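PDB 4ZSF: BsaWI endonuclease from Geobacillus stearothermophilus, which binds DNA as a restriction endonuclease of the PD-(D/E)XK class and probably cleaves it with the help of metal ions. Local coordinates for residues S9-I14 / M61-G66; E16-A21 / R26-K31; Q163-I168 / T173-P178. All blocks are in the same frame, centred on the assembly; numbering follows the deposited sequence.

Interaction 1: residues S9-I14 / M61-G66. With nucleotides of chain B.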
loop_
_atom_site.group_PDB
_atom_site.type_symbol
_atom_site.label_atom_id
_atom_site.label_comp_id
_atom_site.label_asym_id
_atom_site.label_seq_id
_atom_site.Cartn_x
_atom_site.Cartn_y
_atom_site.Cartn_z
ATOM N N SER A 9 -4.135 -22.954 21.410
ATOM C CA SER A 9 -3.703 -24.347 21.493
ATOM C C SER A 9 -4.058 -25.066 20.197
ATOM O O SER A 9 -3.301 -25.903 19.712
ATOM C CB SER A 9 -4.331 -25.044 22.714
ATOM O OG SER A 9 -5.701 -25.311 22.495
ATOM N N THR A 10 -5.195 -24.713 19.615
ATOM C CA THR A 10 -5.652 -25.365 18.397
ATOM C C THR A 10 -4.819 -24.961 17.170
ATOM O O THR A 10 -4.451 -25.828 16.347
ATOM C CB THR A 10 -7.143 -25.066 18.167
ATOM O OG1 THR A 10 -7.904 -25.572 19.297
ATOM C CG2 THR A 10 -7.658 -25.682 16.853
ATOM N N TYR A 11 -4.503 -23.659 17.064
ATOM C CA TYR A 11 -3.638 -23.195 15.939
ATOM C C TYR A 11 -2.289 -23.975 15.997
ATOM O O TYR A 11 -1.790 -24.466 14.987
ATOM C CB TYR A 11 -3.410 -21.711 16.060
ATOM C CG TYR A 11 -2.343 -21.217 15.109
ATOM C CD1 TYR A 11 -1.018 -21.227 15.519
ATOM C CD2 TYR A 11 -2.656 -20.783 13.828
ATOM C CE1 TYR A 11 -0.001 -20.797 14.667
ATOM C CE2 TYR A 11 -1.652 -20.349 12.956
ATOM C CZ TYR A 11 -0.328 -20.386 13.400
ATOM O OH TYR A 11 0.685 -19.983 12.586
ATOM N N ALA A 12 -1.722 -24.054 17.193
ATOM C CA ALA A 12 -0.425 -24.711 17.356
ATOM C C ALA A 12 -0.528 -26.166 16.982
ATOM O O ALA A 12 0.347 -26.677 16.287
ATOM C CB ALA A 12 0.103 -24.545 18.794
ATOM N N LYS A 13 -1.598 -26.843 17.411
ATOM C CA LYS A 13 -1.754 -28.264 17.092
ATOM C C LYS A 13 -1.904 -28.526 15.609
ATOM O O LYS A 13 -1.269 -29.425 15.052
ATOM C CB LYS A 13 -2.983 -28.850 17.809
ATOM C CG LYS A 13 -3.218 -30.348 17.482
ATOM C CD LYS A 13 -4.357 -30.910 18.354
ATOM C CE LYS A 13 -4.352 -32.448 18.373
ATOM N N ILE A 14 -2.781 -27.762 14.961
ATOM C CA ILE A 14 -3.053 -27.990 13.552
ATOM C C ILE A 14 -1.819 -27.595 12.752
ATOM O O ILE A 14 -1.458 -28.300 11.794
ATOM C CB ILE A 14 -4.294 -27.196 13.051
ATOM C CG1 ILE A 14 -5.592 -27.703 13.786
ATOM C CG2 ILE A 14 -4.442 -27.294 11.484
ATOM C CD1 ILE A 14 -6.807 -26.841 13.498
ATOM N N MET A 61 1.105 -14.837 15.401
ATOM C CA MET A 61 2.230 -13.947 15.780
ATOM C C MET A 61 3.217 -14.575 16.799
ATOM O O MET A 61 4.426 -14.376 16.676
ATOM C CB MET A 61 1.699 -12.624 16.357
ATOM C CG MET A 61 0.876 -11.785 15.402
ATOM S SD MET A 61 1.905 -11.141 14.047
ATOM C CE MET A 61 2.802 -9.835 14.944
ATOM N N ASP A 62 2.701 -15.317 17.794
ATOM C CA ASP A 62 3.541 -15.990 18.784
ATOM C C ASP A 62 4.437 -17.020 18.095
ATOM O O ASP A 62 5.632 -17.118 18.413
ATOM C CB ASP A 62 2.699 -16.680 19.872
ATOM C CG ASP A 62 3.548 -17.181 21.050
ATOM O OD1 ASP A 62 4.723 -16.774 21.217
ATOM O OD2 ASP A 62 3.011 -17.984 21.827
ATOM N N ARG A 63 3.865 -17.834 17.209
ATOM C CA ARG A 63 4.666 -18.855 16.538
ATOM C C ARG A 63 5.797 -18.229 15.696
ATOM O O ARG A 63 6.950 -18.667 15.746
ATOM C CB ARG A 63 3.828 -19.760 15.648
ATOM C CG ARG A 63 4.701 -20.945 15.107
ATOM C CD ARG A 63 3.859 -21.848 14.260
ATOM N NE ARG A 63 3.442 -21.193 13.018
ATOM C CZ ARG A 63 4.206 -20.974 11.946
ATOM N NH1 ARG A 63 5.472 -21.382 11.905
ATOM N NH2 ARG A 63 3.680 -20.349 10.884
ATOM N N LYS A 64 5.473 -17.176 14.965
ATOM C CA LYS A 64 6.432 -16.588 14.043
ATOM C C LYS A 64 7.422 -15.597 14.645
ATOM O O LYS A 64 8.447 -15.299 14.020
ATOM C CB LYS A 64 5.690 -15.881 12.916
ATOM C CG LYS A 64 4.925 -16.792 11.982
ATOM C CD LYS A 64 5.819 -17.453 10.893
ATOM C CE LYS A 64 5.295 -17.154 9.486
ATOM N NZ LYS A 64 5.688 -18.020 8.263
ATOM N N SER A 65 7.107 -15.043 15.808
ATOM C CA SER A 65 8.027 -14.083 16.469
ATOM C C SER A 65 8.624 -14.563 17.771
ATOM O O SER A 65 9.610 -13.963 18.252
ATOM C CB SER A 65 7.305 -12.748 16.758
ATOM O OG SER A 65 6.331 -12.938 17.795
ATOM N N GLY A 66 8.002 -15.562 18.409
ATOM C CA GLY A 66 8.371 -15.953 19.768
ATOM C C GLY A 66 7.806 -15.072 20.881
ATOM O O GLY A 66 8.019 -15.305 22.073
ATOM P P DC B 11 5.356 -15.994 4.990
ATOM O OP1 DC B 11 4.516 -16.472 6.135
ATOM O OP2 DC B 11 6.623 -16.662 4.596
ATOM O "O5'" DC B 11 4.452 -15.932 3.701
ATOM C "C5'" DC B 11 3.179 -15.224 3.767
ATOM C "C4'" DC B 11 2.575 -15.050 2.377
ATOM O "O4'" DC B 11 3.429 -14.191 1.583
ATOM C "C3'" DC B 11 2.397 -16.328 1.559
ATOM O "O3'" DC B 11 1.022 -16.355 1.115
ATOM C "C2'" DC B 11 3.373 -16.190 0.361
ATOM C "C1'" DC B 11 3.422 -14.663 0.236
ATOM N N1 DC B 11 4.665 -14.066 -0.336
ATOM C C2 DC B 11 4.545 -13.100 -1.340
ATOM O O2 DC B 11 3.412 -12.876 -1.824
ATOM N N3 DC B 11 5.678 -12.492 -1.808
ATOM C C4 DC B 11 6.852 -12.746 -1.264
ATOM N N4 DC B 11 7.930 -12.062 -1.744
ATOM C C5 DC B 11 6.998 -13.731 -0.222
ATOM C C6 DC B 11 5.869 -14.322 0.227
#
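The phenolic oxygen of Tyr11 is gripped by Arg63 and, just outside the two segments, by His60, and it shows how one polar atom can join two helices. Arg63 NE gives Tyr11 OH a hydrogen bond of 3.0 Å that is nearly straight (169°) and lies in the guanidinium plane. Arg63 NH2 adds a weak second bond to the same oxygen at 3.5 Å, and His60 ND1 is a further hydrogen-bonding partner. With CG anti to the backbone N (chi1 169°), Tyr11 carries its ring across to helix 49-65 and presents an edge to the arginine, the two planes 23° apart; CE1 of Tyr11 rests 4.0 Å from Arg63 CD. A bend midway along the arginine chain swings the guanidinium so that its edge faces OH, the two side chains crossing at about a right angle. Its NH1 is engaged in a salt bridge with Glu25, and Phe15 makes a cation-pi contact with the group, so its rotation is well restrained. One residue on, in one of its two conformers Lys64 reaches the DNA, where NZ can donate to OP1 of DC11 in chain B at 2.9 Å, with a salt bridge to Glu25 and a probable hydrogen bond to Gln29. Ala32 and Thr36 of helix 25-43 touch the Tyr11 side chain, so the polar bridge belongs to a small N-terminal three-helix unit that meets the DNA backbone.

Interaction 2: residues E16-A21 / R26-K31. With nucleotides of chain B.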
loop_
_atom_site.group_PDB
_atom_site.type_symbol
_atom_site.label_atom_id
_atom_site.label_comp_id
_atom_site.label_asym_id
_atom_site.label_seq_id
_atom_site.Cartn_x
_atom_site.Cartn_y
_atom_site.Cartn_z
ATOM N N GLU A 16 1.387 -27.753 13.632
ATOM C CA GLU A 16 2.449 -28.746 13.829
ATOM C C GLU A 16 2.112 -30.020 13.090
ATOM O O GLU A 16 2.976 -30.589 12.433
ATOM C CB GLU A 16 2.671 -29.070 15.316
ATOM C CG GLU A 16 3.562 -30.305 15.543
ATOM C CD GLU A 16 3.944 -30.509 17.008
ATOM O OE1 GLU A 16 3.964 -29.500 17.758
ATOM O OE2 GLU A 16 4.237 -31.672 17.400
ATOM N N GLU A 17 0.867 -30.476 13.218
ATOM C CA GLU A 17 0.442 -31.731 12.546
ATOM C C GLU A 17 0.533 -31.604 11.052
ATOM O O GLU A 17 0.998 -32.520 10.378
ATOM C CB GLU A 17 -0.980 -32.110 12.906
ATOM C CG GLU A 17 -1.018 -32.597 14.353
ATOM C CD GLU A 17 -2.414 -32.908 14.830
ATOM O OE1 GLU A 17 -3.347 -32.845 13.996
ATOM O OE2 GLU A 17 -2.550 -33.223 16.042
ATOM N N THR A 18 0.104 -30.455 10.536
ATOM C CA THR A 18 0.053 -30.300 9.100
ATOM C C THR A 18 1.474 -30.136 8.598
ATOM O O THR A 18 1.848 -30.695 7.584
ATOM C CB THR A 18 -0.773 -29.082 8.684
ATOM O OG1 THR A 18 -2.095 -29.208 9.231
ATOM C CG2 THR A 18 -0.872 -28.993 7.154
ATOM N N MET A 19 2.292 -29.395 9.343
ATOM C CA MET A 19 3.650 -29.165 8.839
ATOM C C MET A 19 4.414 -30.509 8.830
ATOM O O MET A 19 5.112 -30.789 7.853
ATOM C CB MET A 19 4.380 -28.151 9.714
ATOM C CG MET A 19 5.820 -27.850 9.351
ATOM S SD MET A 19 5.883 -27.092 7.747
ATOM C CE MET A 19 7.699 -27.068 7.518
ATOM N N ASN A 20 4.341 -31.307 9.897
ATOM C CA ASN A 20 5.090 -32.594 9.862
ATOM C C ASN A 20 4.612 -33.430 8.676
ATOM O O ASN A 20 5.425 -34.128 8.017
ATOM C CB ASN A 20 4.956 -33.448 11.140
ATOM C CG ASN A 20 5.750 -34.788 11.045
ATOM O OD1 ASN A 20 5.183 -35.884 11.108
ATOM N ND2 ASN A 20 7.054 -34.687 10.842
ATOM N N ALA A 21 3.316 -33.363 8.379
ATOM C CA ALA A 21 2.782 -34.245 7.307
ATOM C C ALA A 21 3.083 -33.755 5.897
ATOM O O ALA A 21 3.402 -34.601 5.025
ATOM C CB ALA A 21 1.257 -34.405 7.464
ATOM N N ARG A 26 3.981 -22.425 4.665
ATOM C CA ARG A 26 2.923 -21.490 4.225
ATOM C C ARG A 26 1.572 -22.177 4.044
ATOM O O ARG A 26 0.522 -21.651 4.466
ATOM C CB ARG A 26 3.372 -20.791 2.916
ATOM C CG ARG A 26 4.480 -19.772 3.216
ATOM C CD ARG A 26 5.120 -19.329 1.908
ATOM N NE ARG A 26 6.100 -18.285 2.188
ATOM C CZ ARG A 26 6.902 -17.816 1.244
ATOM N NH1 ARG A 26 6.769 -18.283 -0.008
ATOM N NH2 ARG A 26 7.742 -16.815 1.537
ATOM N N VAL A 27 1.584 -23.392 3.507
ATOM C CA VAL A 27 0.295 -24.138 3.382
ATOM C C VAL A 27 -0.211 -24.470 4.795
ATOM O O VAL A 27 -1.443 -24.417 5.081
ATOM C CB VAL A 27 0.524 -25.440 2.548
ATOM C CG1 VAL A 27 -0.634 -26.405 2.711
ATOM C CG2 VAL A 27 0.748 -25.082 1.087
ATOM N N SER A 28 0.710 -24.911 5.672
ATOM C CA SER A 28 0.318 -25.369 6.990
ATOM C C SER A 28 -0.208 -24.225 7.835
ATOM O O SER A 28 -1.168 -24.409 8.583
ATOM C CB SER A 28 1.499 -26.045 7.753
ATOM O OG SER A 28 2.014 -27.159 7.011
ATOM N N GLN A 29 0.402 -23.055 7.745
ATOM C CA GLN A 29 -0.116 -21.974 8.616
ATOM C C GLN A 29 -1.470 -21.507 8.109
ATOM O O GLN A 29 -2.314 -21.124 8.920
ATOM C CB GLN A 29 0.907 -20.817 8.708
ATOM C CG GLN A 29 1.028 -20.019 7.421
ATOM C CD GLN A 29 2.309 -19.175 7.408
ATOM O OE1 GLN A 29 3.139 -19.262 8.313
ATOM N NE2 GLN A 29 2.477 -18.388 6.360
ATOM N N LYS A 30 -1.733 -21.567 6.791
ATOM C CA LYS A 30 -3.050 -21.165 6.295
ATOM C C LYS A 30 -4.124 -22.172 6.724
ATOM O O LYS A 30 -5.257 -21.794 7.092
ATOM C CB LYS A 30 -3.050 -21.043 4.772
ATOM C CG LYS A 30 -2.605 -19.626 4.407
ATOM C CD LYS A 30 -2.962 -19.274 2.931
ATOM C CE LYS A 30 -2.371 -20.246 1.915
ATOM N NZ LYS A 30 -2.738 -19.797 0.462
ATOM N N LYS A 31 -3.758 -23.455 6.663
ATOM C CA LYS A 31 -4.688 -24.456 7.193
ATOM C C LYS A 31 -4.976 -24.258 8.675
ATOM O O LYS A 31 -6.127 -24.337 9.103
ATOM C CB LYS A 31 -4.134 -25.855 6.953
ATOM C CG LYS A 31 -5.160 -26.931 7.423
ATOM C CD LYS A 31 -4.730 -28.334 6.931
ATOM C CE LYS A 31 -5.750 -29.465 7.444
ATOM N NZ LYS A 31 -7.179 -29.117 7.086
ATOM P P DC B 11 5.356 -15.994 4.990
ATOM O OP1 DC B 11 4.516 -16.472 6.135
ATOM O OP2 DC B 11 6.623 -16.662 4.596
ATOM O "O5'" DC B 11 4.452 -15.932 3.701
ATOM C "C5'" DC B 11 3.179 -15.224 3.767
ATOM C "C4'" DC B 11 2.575 -15.050 2.377
ATOM O "O4'" DC B 11 3.429 -14.191 1.583
ATOM C "C3'" DC B 11 2.397 -16.328 1.559
ATOM O "O3'" DC B 11 1.022 -16.355 1.115
ATOM C "C2'" DC B 11 3.373 -16.190 0.361
ATOM C "C1'" DC B 11 3.422 -14.663 0.236
ATOM N N1 DC B 11 4.665 -14.066 -0.336
ATOM C C2 DC B 11 4.545 -13.100 -1.340
ATOM O O2 DC B 11 3.412 -12.876 -1.824
ATOM N N3 DC B 11 5.678 -12.492 -1.808
ATOM C C4 DC B 11 6.852 -12.746 -1.264
ATOM N N4 DC B 11 7.930 -12.062 -1.744
ATOM C C5 DC B 11 6.998 -13.731 -0.222
ATOM C C6 DC B 11 5.869 -14.322 0.227
ATOM P P DG B 12 0.360 -17.701 0.666
ATOM O OP1 DG B 12 -1.106 -17.425 0.723
ATOM O OP2 DG B 12 0.969 -18.843 1.347
ATOM O "O5'" DG B 12 0.751 -17.857 -0.871
ATOM C "C5'" DG B 12 0.001 -17.155 -1.842
ATOM C "C4'" DG B 12 0.737 -17.179 -3.179
ATOM O "O4'" DG B 12 1.988 -16.492 -3.044
ATOM C "C3'" DG B 12 1.064 -18.543 -3.708
ATOM O "O3'" DG B 12 0.209 -18.727 -4.788
ATOM C "C2'" DG B 12 2.542 -18.443 -4.163
ATOM C "C1'" DG B 12 2.825 -16.949 -4.063
ATOM N N9 DG B 12 4.211 -16.585 -3.698
ATOM C C8 DG B 12 5.012 -17.149 -2.716
ATOM N N7 DG B 12 6.188 -16.579 -2.612
ATOM C C5 DG B 12 6.147 -15.563 -3.576
ATOM C C6 DG B 12 7.136 -14.662 -3.975
ATOM O O6 DG B 12 8.241 -14.543 -3.520
ATOM N N1 DG B 12 6.705 -13.826 -5.011
ATOM C C2 DG B 12 5.470 -13.891 -5.594
ATOM N N2 DG B 12 5.222 -13.019 -6.591
ATOM N N3 DG B 12 4.535 -14.752 -5.243
ATOM C C4 DG B 12 4.944 -15.561 -4.242
#
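Thr18 and Ser28 supply most of the surface buried between residues 16-21 and 26-31. Their CA atoms are only 5.4 Å apart, an approach that two small residues allow. Thr18 turns its methyl CG2 to Ser28, 3.4 Å from OG, because CG2 stands anti to the backbone N while OG1 lies beside it and bonds to Ile14 O of its own helix. Ser28 OG settles against the backbone of helix 3-22, 3.2 Å from Met19 CA, yet its hydrogen bond goes to Asp24 O one turn earlier. Two helices joined by a very short turn make an antiparallel alpha-hairpin, here with segment axes 8.5 Å apart at 154°. Lys31 lies along the edge of the contact: the aliphatic chain runs past Thr18, CD 3.6 Å from Thr18 OG1, before a bend at chi4 takes NZ to a salt bridge with Asp35. Helix 25-43 turns other residues to chain B of the DNA. Gln29 NE2 donates to OP1 of DC11 at 2.8 Å, and Arg26 NE to OP2 of the same nucleotide at 3.0 Å. Lys30 NZ bonds to OP1 of DG12 and also forms a salt bridge with Glu93 of the second subunit.

Interaction 3: residues Q163-I168 / T173-P178. With nucleotides of chain C.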
loop_
_atom_site.group_PDB
_atom_site.type_symbol
_atom_site.label_atom_id
_atom_site.label_comp_id
_atom_site.label_asym_id
_atom_site.label_seq_id
_atom_site.Cartn_x
_atom_site.Cartn_y
_atom_site.Cartn_z
ATOM N N GLN A 163 12.209 12.913 -6.934
ATOM C CA GLN A 163 11.761 11.789 -6.077
ATOM C C GLN A 163 12.806 11.584 -5.024
ATOM O O GLN A 163 13.969 11.538 -5.342
ATOM C CB GLN A 163 11.576 10.545 -6.894
ATOM C CG GLN A 163 10.398 10.753 -7.927
ATOM C CD GLN A 163 10.271 9.602 -8.922
ATOM O OE1 GLN A 163 11.206 8.826 -9.125
ATOM N NE2 GLN A 163 9.090 9.453 -9.484
ATOM N N SER A 164 12.428 11.469 -3.754
ATOM C CA SER A 164 13.494 11.377 -2.752
ATOM C C SER A 164 13.167 10.256 -1.816
ATOM O O SER A 164 12.338 10.473 -0.943
ATOM C CB SER A 164 13.663 12.700 -1.971
ATOM O OG SER A 164 12.571 12.939 -1.080
ATOM N N LYS A 165 13.839 9.102 -2.006
ATOM C CA LYS A 165 13.517 7.804 -1.405
ATOM C C LYS A 165 14.544 7.310 -0.400
ATOM O O LYS A 165 15.753 7.430 -0.639
ATOM C CB LYS A 165 13.399 6.780 -2.511
ATOM C CG LYS A 165 12.298 7.136 -3.541
ATOM C CD LYS A 165 11.016 7.685 -2.853
ATOM C CE LYS A 165 10.017 8.235 -3.899
ATOM N NZ LYS A 165 8.806 8.852 -3.277
ATOM N N THR A 166 14.089 6.728 0.716
ATOM C CA THR A 166 15.005 6.343 1.760
ATOM C C THR A 166 15.370 4.889 1.539
ATOM O O THR A 166 16.271 4.359 2.170
ATOM C CB THR A 166 14.381 6.508 3.168
ATOM O OG1 THR A 166 13.076 5.942 3.132
ATOM C CG2 THR A 166 14.227 7.969 3.509
ATOM N N SER A 167 14.603 4.238 0.677
ATOM C CA SER A 167 14.980 2.942 0.179
ATOM C C SER A 167 14.863 3.023 -1.348
ATOM O O SER A 167 13.802 3.357 -1.879
ATOM C CB SER A 167 14.086 1.845 0.751
ATOM O OG SER A 167 12.769 2.010 0.250
ATOM N N ILE A 168 15.961 2.753 -2.046
ATOM C CA ILE A 168 15.915 2.612 -3.494
ATOM C C ILE A 168 15.466 1.201 -3.822
ATOM O O ILE A 168 15.497 0.779 -4.969
ATOM C CB ILE A 168 17.286 2.878 -4.142
ATOM N N THR A 173 10.490 0.570 -9.531
ATOM C CA THR A 173 9.730 0.072 -10.694
ATOM C C THR A 173 8.490 0.936 -10.909
ATOM O O THR A 173 8.201 1.302 -12.043
ATOM C CB THR A 173 9.281 -1.438 -10.596
ATOM O OG1 THR A 173 8.308 -1.598 -9.567
ATOM C CG2 THR A 173 10.448 -2.365 -10.321
ATOM N N ARG A 174 7.788 1.303 -9.832
ATOM C CA ARG A 174 6.621 2.188 -9.954
ATOM C C ARG A 174 6.923 3.718 -10.087
ATOM O O ARG A 174 6.054 4.481 -10.525
ATOM C CB ARG A 174 5.687 1.960 -8.758
ATOM N N ASP A 175 8.124 4.158 -9.699
ATOM C CA ASP A 175 8.566 5.575 -9.788
ATOM C C ASP A 175 9.111 5.969 -11.167
ATOM O O ASP A 175 9.166 7.150 -11.529
ATOM C CB ASP A 175 9.667 5.852 -8.764
ATOM C CG ASP A 175 9.142 5.841 -7.316
ATOM O OD1 ASP A 175 8.043 6.367 -7.047
ATOM O OD2 ASP A 175 9.854 5.309 -6.448
ATOM N N ARG A 176 9.567 4.980 -11.907
ATOM C CA ARG A 176 10.122 5.271 -13.228
ATOM C C ARG A 176 9.087 5.866 -14.205
ATOM O O ARG A 176 9.408 6.801 -14.929
ATOM C CB ARG A 176 10.748 3.984 -13.790
ATOM C CG ARG A 176 11.316 4.088 -15.172
ATOM C CD ARG A 176 12.032 2.769 -15.648
ATOM N NE ARG A 176 11.844 2.581 -17.115
ATOM C CZ ARG A 176 12.814 2.893 -17.977
ATOM N NH1 ARG A 176 13.974 3.307 -17.507
ATOM N NH2 ARG A 176 12.654 2.756 -19.278
ATOM N N GLU A 177 7.871 5.326 -14.232
ATOM C CA GLU A 177 6.865 5.757 -15.229
ATOM C C GLU A 177 6.523 7.282 -15.007
ATOM O O GLU A 177 6.578 8.069 -15.957
ATOM C CB GLU A 177 5.625 4.827 -15.211
ATOM N N PRO A 178 6.263 7.708 -13.750
ATOM C CA PRO A 178 5.964 9.138 -13.629
ATOM C C PRO A 178 7.180 10.004 -13.878
ATOM O O PRO A 178 7.023 11.142 -14.332
ATOM C CB PRO A 178 5.500 9.291 -12.181
ATOM C CG PRO A 178 6.026 8.073 -11.450
ATOM C CD PRO A 178 5.955 6.978 -12.495
ATOM P P DG C 4 7.248 -5.814 -10.507
ATOM O OP1 DG C 4 7.626 -5.686 -11.914
ATOM O OP2 DG C 4 7.681 -4.851 -9.471
ATOM O "O5'" DG C 4 5.638 -5.846 -10.368
ATOM C "C5'" DG C 4 4.897 -6.865 -10.990
ATOM C "C4'" DG C 4 3.726 -7.229 -10.126
ATOM O "O4'" DG C 4 4.162 -8.110 -9.050
ATOM C "C3'" DG C 4 3.040 -6.062 -9.466
ATOM O "O3'" DG C 4 1.636 -6.381 -9.413
ATOM C "C2'" DG C 4 3.703 -6.023 -8.064
ATOM C "C1'" DG C 4 3.850 -7.521 -7.783
ATOM N N9 DG C 4 4.931 -7.900 -6.840
ATOM C C8 DG C 4 6.220 -7.379 -6.791
ATOM N N7 DG C 4 6.984 -7.981 -5.891
ATOM C C5 DG C 4 6.163 -8.921 -5.321
ATOM C C6 DG C 4 6.433 -9.839 -4.275
ATOM O O6 DG C 4 7.507 -10.010 -3.670
ATOM N N1 DG C 4 5.336 -10.669 -4.008
ATOM C C2 DG C 4 4.099 -10.533 -4.636
ATOM N N2 DG C 4 3.132 -11.373 -4.242
ATOM N N3 DG C 4 3.862 -9.703 -5.636
ATOM C C4 DG C 4 4.910 -8.913 -5.914
#
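A single hydrogen bond joins Gln163 to Asp175: NE2 of Gln163 donates to the backbone O of Asp175 at 3.1 Å. The bond is fairly straight (163°) and lies in the amide plane, while the donor meets the carbonyl at 121°, tilted slightly from its plane. The other amide atom, Gln163 OE1, accepts from Trp220 NE1, and with both ends engaged the buried amide is held against flipping. In van der Waals contact, Gln163 and Asp175 lie alongside each other, pointing opposite ways, OE1 of Gln163 3.4 Å from Asp175 CB, and Pro178 CG packs beside Gln163 NE2. The charged pair is looser. Bent at chi2 (-41°), Lys165 brings CE to 3.9 Å from Asp175 OD2, but its NZ stays 4.6 Å from OD1, too far for a salt bridge, which Lys165 NZ makes with Asp145 instead. Contacts with DNA are weak: Thr173 OG1 to OP2 of DG4 in chain C, and Ser167 OG to another phosphate. Strand 155-165, hydrogen-bonded through Gln163 and Lys165 to the parallel strand 188-193, leads into helix 172-184, whose residues 173-178 run nearly antiparallel to residues 163-165 in a beta-alpha-beta crossover of the central mixed sheet.

Overall arrangement
From the N terminus, helix 3-22 enters both early contacts. Interaction 2 closes the short turn into helix 25-43, and interaction 1 closes a longer, mostly helical loop by bringing helix 49-65 back to helix 3-22; interaction 2 is nested inside it. The two touch directly through residues of 26-31 and 61-66, and both reach the second subunit. The chain then passes along the long helix 70-103 to the sheet, where interaction 3 follows in series and closes the crossover between strand 155-165 and helix 172-184. Its centre lies about 37 Å from that of interaction 1, so a helical DNA-contacting unit and the PD-(D/E)XK core are tied separately.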